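Local coordinates for putative nucleoside-diphosphate-sugar epimerase (Staphylococcus aureus subsp. aureus, PDB 3E48) that probably binds NAD(P) in a dinucleotide-binding domain and acts as a nucleoside-diphosphate-sugar epimerase, at the interface of chains A and B. Residues are numbered along the deposited sequence; one frame, centred on the assembly and turned at random. Chains: chain A/B, Putative nucleoside-diphosphate-sugar epimerase.

Contact 1 and contact 2 belong to one two-fold symmetric interface, and the centres of their C-alpha atoms lie about 17 Å apart. Both use helix 118-131 and the loop before it. In contact 1 chain A gives the loop and the start of the helix, and chain B gives later turns. In contact 2 chain B gives the loop, residues 110-113, and chain A gives the later helix turns, with A:Tyr135 and A:Arg194 from strands. A:Asn113, B:Arg126 and B:Ser129 of contact 1 return in contact 2 as B:Asn113, A:Arg126 and A:Ser129. Symmetry repeats each contact, so each helix meets the partner chain at both its start and its later turns.

Contact 1: the interface of chains A and B. Residues chain A 113-115, 118-119; chain B 126-127, 129-130.
A:Pro119 packs against B:Arg126, B:Leu127 and B:Thr130 in a small, mostly apolar helix-to-helix patch of a two-fold interface. The patch brings the start of helix 118-131 of chain A against a later part of the same helix in chain B. It would help align the two helices if the dimer is the biological one.

The proline ring touches B:Arg126 with its CA, 3.7 Å from the arginine CB. The two side chains slide past each other in opposite directions. The arginine chain stays extended, and its CD passes the backbone O of A:Ser118. The proline CD meets the methyl CG2 of B:Thr130 tip to tip at 3.8 Å. Proline CG lies over the backbone of B:Leu127.

B:Thr130 is turned by its own helix. Its hydroxyl OG1 sits between the backbone N and the carbonyl carbon (chi1 73°) and donates to O of B:Leu127 at 2.9 Å. The methyl is thereby directed at chain A, where it also nears the backbone O of A:Phe115.

The opposing loop is held by its own bonds. N of A:Phe115 donates to the side-chain amide oxygen OD1 of A:Asn113 at 2.9 Å, in the carbonyl plane, as in an Asx turn. The hydroxyl OG of A:Ser118 reaches back to O of A:Asn113 at 2.7 Å. Its proton is probably shared with O of A:Phe115, the longer partner. These bonds tie the loop to the first turn of the helix.

B:Ser129 places OG anti to its backbone N (chi1 -179°), against the peptide joining A:Asn113 and A:Pro114. Water 1 bridges the chains, 2.7 Å from O of A:Pro114 and 3.1 Å from O of B:Thr130.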
loop_
_atom_site.group_PDB
_atom_site.type_symbol
_atom_site.label_atom_id
_atom_site.label_comp_id
_atom_site.label_asym_id
_atom_site.label_seq_id
_atom_site.Cartn_x
_atom_site.Cartn_y
_atom_site.Cartn_z
ATOM N N ASN A 113 -5.409 1.672 8.456
ATOM C CA ASN A 113 -6.502 0.771 8.816
ATOM C C ASN A 113 -5.903 -0.497 9.427
ATOM O O ASN A 113 -5.124 -1.203 8.786
ATOM C CB ASN A 113 -7.353 0.440 7.589
ATOM C CG ASN A 113 -8.640 -0.268 7.958
ATOM O OD1 ASN A 113 -8.613 -1.325 8.577
ATOM N ND2 ASN A 113 -9.774 0.320 7.591
ATOM N N PRO A 114 -6.273 -0.805 10.683
ATOM C CA PRO A 114 -5.787 -1.970 11.427
ATOM C C PRO A 114 -6.315 -3.335 11.015
ATOM O O PRO A 114 -5.873 -4.356 11.552
ATOM C CB PRO A 114 -6.144 -1.616 12.867
ATOM C CG PRO A 114 -7.469 -0.957 12.695
ATOM C CD PRO A 114 -7.252 -0.050 11.488
ATOM N N PHE A 115 -7.250 -3.363 10.069
ATOM C CA PHE A 115 -7.799 -4.635 9.606
ATOM C C PHE A 115 -6.646 -5.442 9.028
ATOM O O PHE A 115 -5.888 -4.946 8.199
ATOM C CB PHE A 115 -8.871 -4.400 8.543
ATOM C CG PHE A 115 -9.447 -5.664 7.976
ATOM C CD1 PHE A 115 -9.851 -6.701 8.814
ATOM C CD2 PHE A 115 -9.611 -5.808 6.603
ATOM C CE1 PHE A 115 -10.413 -7.868 8.289
ATOM C CE2 PHE A 115 -10.176 -6.974 6.065
ATOM C CZ PHE A 115 -10.575 -8.000 6.912
ATOM N N SER A 118 -5.789 -5.163 5.336
ATOM C CA SER A 118 -5.547 -3.883 4.684
ATOM C C SER A 118 -4.242 -3.858 3.875
ATOM O O SER A 118 -4.206 -3.280 2.792
ATOM C CB SER A 118 -5.594 -2.717 5.690
ATOM O OG SER A 118 -4.505 -2.721 6.587
ATOM N N PRO A 119 -3.163 -4.502 4.365
ATOM C CA PRO A 119 -1.930 -4.460 3.560
ATOM C C PRO A 119 -2.132 -5.048 2.151
ATOM O O PRO A 119 -1.594 -4.528 1.170
ATOM C CB PRO A 119 -0.944 -5.276 4.390
ATOM C CG PRO A 119 -1.404 -5.019 5.803
ATOM C CD PRO A 119 -2.913 -5.127 5.679
ATOM N N ARG B 126 0.455 -0.065 6.160
ATOM C CA ARG B 126 -0.682 -0.842 6.641
ATOM C C ARG B 126 -0.269 -1.990 7.563
ATOM O O ARG B 126 -0.920 -2.232 8.581
ATOM C CB ARG B 126 -1.484 -1.348 5.440
ATOM C CG ARG B 126 -2.059 -0.180 4.655
ATOM C CD ARG B 126 -2.550 -0.544 3.265
ATOM N NE ARG B 126 -3.265 0.592 2.684
ATOM C CZ ARG B 126 -2.691 1.722 2.278
ATOM N NH1 ARG B 126 -1.374 1.884 2.370
ATOM N NH2 ARG B 126 -3.443 2.713 1.811
ATOM N N LEU B 127 0.818 -2.686 7.233
ATOM C CA LEU B 127 1.255 -3.786 8.086
ATOM C C LEU B 127 1.578 -3.255 9.482
ATOM O O LEU B 127 1.255 -3.890 10.486
ATOM C CB LEU B 127 2.484 -4.489 7.507
ATOM C CG LEU B 127 2.847 -5.828 8.175
ATOM C CD1 LEU B 127 1.744 -6.863 7.897
ATOM C CD2 LEU B 127 4.182 -6.320 7.646
ATOM N N SER B 129 0.244 -0.723 10.901
ATOM C CA SER B 129 -1.046 -0.441 11.515
ATOM C C SER B 129 -1.690 -1.719 12.071
ATOM O O SER B 129 -2.242 -1.707 13.172
ATOM C CB SER B 129 -1.980 0.215 10.490
ATOM O OG SER B 129 -3.236 0.525 11.073
ATOM N N THR B 130 -1.606 -2.824 11.330
ATOM C CA THR B 130 -2.214 -4.079 11.785
ATOM C C THR B 130 -1.451 -4.777 12.908
ATOM O O THR B 130 -2.025 -5.595 13.632
ATOM C CB THR B 130 -2.331 -5.126 10.656
ATOM O OG1 THR B 130 -1.031 -5.656 10.356
ATOM C CG2 THR B 130 -2.929 -4.508 9.400
HETATM O O HOH W 1 -5.019 -5.039 14.053
#

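Contact 2: the interface of chains A and B. Residues chain A 125-126, 129, 135, 194; chain B 110-113.
The guanidinium of A:Arg194 carries the imidazole of B:His111 on one face, with CD2 over its centre and 3.3 Å from CZ. The two planes are 41° apart, so a corner of the ring meets the face. CB of A:Ser125 lies at the edge of this guanidinium, in plane. The guanidinium of A:Arg126 has the CA of B:His111 over one face, 3.5 Å from CZ, and its plane is turned 71° from the imidazole. The histidine residue lies between the two arginines, and their positive charge may disfavour protonation of its ring. One face of the imidazole has OD1 of B:Asn112 above it. The ring of A:Tyr135 has water 2 at its edge, in plane.

A:Ser125 touches chain B itself and also holds A:Arg194. NH1 and NH2 of the arginine both donate end-on to its OG, NH1 at 3.0 Å, with the oxygen tilted somewhat out of the guanidinium plane. This grip helps fix the face that meets the histidine. The serine OG is anti to its backbone N (chi1 180°) and points across the interface. It donates to the backbone O of B:His111 at 3.2 Å. The hydroxyl comes in well above the carbonyl plane, so the bond is probably weak.

Water 2 bridges the same two oxygens and may share the serine proton with the direct bond. It bonds to O of B:His111 at 2.6 Å, to OG of A:Ser125 at 2.7 Å and to the phenol OH of A:Tyr135 at 2.5 Å. OG of A:Ser129 lies 3.0 Å from O of B:Asn112 but nearly as close to the carbonyl carbon, so a hydrogen bond there is doubtful.

Within chain B, ND2 of B:Asn113 donates to OE1 of B:Gln110 and braces the loop. The site seats the loop tip of one subunit on the helix and strands of the other, and so probably helps hold the dimer together.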
loop_
_atom_site.group_PDB
_atom_site.type_symbol
_atom_site.label_atom_id
_atom_site.label_comp_id
_atom_site.label_asym_id
_atom_site.label_seq_id
_atom_site.Cartn_x
_atom_site.Cartn_y
_atom_site.Cartn_z
ATOM N N SER A 125 -4.051 -2.302 -5.071
ATOM C CA SER A 125 -4.362 -1.064 -5.777
ATOM C C SER A 125 -3.099 -0.472 -6.401
ATOM O O SER A 125 -3.084 -0.089 -7.577
ATOM C CB SER A 125 -4.999 -0.057 -4.812
ATOM O OG SER A 125 -5.309 1.159 -5.466
ATOM N N ARG A 126 -2.033 -0.412 -5.612
ATOM C CA ARG A 126 -0.769 0.134 -6.086
ATOM C C ARG A 126 -0.122 -0.719 -7.176
ATOM O O ARG A 126 0.379 -0.184 -8.171
ATOM C CB ARG A 126 0.168 0.331 -4.886
ATOM C CG ARG A 126 -0.355 1.409 -3.939
ATOM C CD ARG A 126 0.331 1.446 -2.572
ATOM N NE ARG A 126 -0.150 2.600 -1.816
ATOM C CZ ARG A 126 -1.383 2.722 -1.335
ATOM N NH1 ARG A 126 -2.271 1.747 -1.508
ATOM N NH2 ARG A 126 -1.750 3.842 -0.727
ATOM N N SER A 129 -1.686 -0.012 -10.355
ATOM C CA SER A 129 -1.212 1.284 -10.836
ATOM C C SER A 129 0.148 1.175 -11.538
ATOM O O SER A 129 0.361 1.796 -12.581
ATOM C CB SER A 129 -1.127 2.278 -9.670
ATOM O OG SER A 129 -0.754 3.574 -10.111
ATOM N N TYR A 135 -7.344 -0.281 -15.445
ATOM C CA TYR A 135 -8.090 -0.994 -14.431
ATOM C C TYR A 135 -9.144 -0.123 -13.777
ATOM O O TYR A 135 -9.012 1.097 -13.691
ATOM C CB TYR A 135 -7.156 -1.563 -13.357
ATOM C CG TYR A 135 -6.467 -0.522 -12.504
ATOM C CD1 TYR A 135 -5.408 0.230 -13.005
ATOM C CD2 TYR A 135 -6.886 -0.278 -11.198
ATOM C CE1 TYR A 135 -4.783 1.206 -12.224
ATOM C CE2 TYR A 135 -6.272 0.691 -10.410
ATOM C CZ TYR A 135 -5.221 1.428 -10.931
ATOM O OH TYR A 135 -4.618 2.393 -10.159
ATOM N N ARG A 194 -12.227 4.872 -10.207
ATOM C CA ARG A 194 -12.248 4.245 -8.895
ATOM C C ARG A 194 -13.655 4.422 -8.329
ATOM O O ARG A 194 -14.206 5.528 -8.341
ATOM C CB ARG A 194 -11.216 4.922 -7.993
ATOM C CG ARG A 194 -10.824 4.135 -6.762
ATOM C CD ARG A 194 -9.645 4.810 -6.064
ATOM N NE ARG A 194 -9.127 4.020 -4.951
ATOM C CZ ARG A 194 -8.262 3.017 -5.077
ATOM N NH1 ARG A 194 -7.808 2.666 -6.274
ATOM N NH2 ARG A 194 -7.842 2.370 -4.002
ATOM N N GLN B 110 0.998 6.774 -2.877
ATOM C CA GLN B 110 -0.457 6.886 -2.971
ATOM C C GLN B 110 -1.050 5.657 -3.651
ATOM O O GLN B 110 -0.348 4.924 -4.347
ATOM C CB GLN B 110 -0.861 8.150 -3.734
ATOM C CG GLN B 110 -0.327 9.438 -3.105
ATOM C CD GLN B 110 0.902 9.968 -3.823
ATOM O OE1 GLN B 110 1.787 9.201 -4.210
ATOM N NE2 GLN B 110 0.968 11.290 -3.995
ATOM N N HIS B 111 -2.346 5.436 -3.455
ATOM C CA HIS B 111 -3.008 4.272 -4.042
ATOM C C HIS B 111 -2.880 4.208 -5.559
ATOM O O HIS B 111 -2.940 3.123 -6.146
ATOM C CB HIS B 111 -4.494 4.255 -3.665
ATOM C CG HIS B 111 -5.290 5.360 -4.287
ATOM N ND1 HIS B 111 -5.382 6.617 -3.734
ATOM C CD2 HIS B 111 -6.019 5.395 -5.428
ATOM C CE1 HIS B 111 -6.137 7.381 -4.503
ATOM N NE2 HIS B 111 -6.536 6.665 -5.538
ATOM N N ASN B 112 -2.711 5.367 -6.191
ATOM C CA ASN B 112 -2.584 5.431 -7.646
ATOM C C ASN B 112 -1.207 5.907 -8.111
ATOM O O ASN B 112 -1.064 6.445 -9.209
ATOM C CB ASN B 112 -3.676 6.339 -8.230
ATOM C CG ASN B 112 -3.546 7.785 -7.783
ATOM O OD1 ASN B 112 -2.957 8.080 -6.744
ATOM N ND2 ASN B 112 -4.116 8.698 -8.563
ATOM N N ASN B 113 -0.188 5.704 -7.282
ATOM C CA ASN B 113 1.155 6.121 -7.665
ATOM C C ASN B 113 1.796 5.001 -8.485
ATOM O O ASN B 113 1.927 3.873 -8.013
ATOM C CB ASN B 113 1.997 6.429 -6.424
ATOM C CG ASN B 113 3.286 7.141 -6.766
ATOM O OD1 ASN B 113 4.101 6.622 -7.515
ATOM N ND2 ASN B 113 3.473 8.341 -6.222
HETATM O O HOH W 2 -5.015 2.611 -7.681
#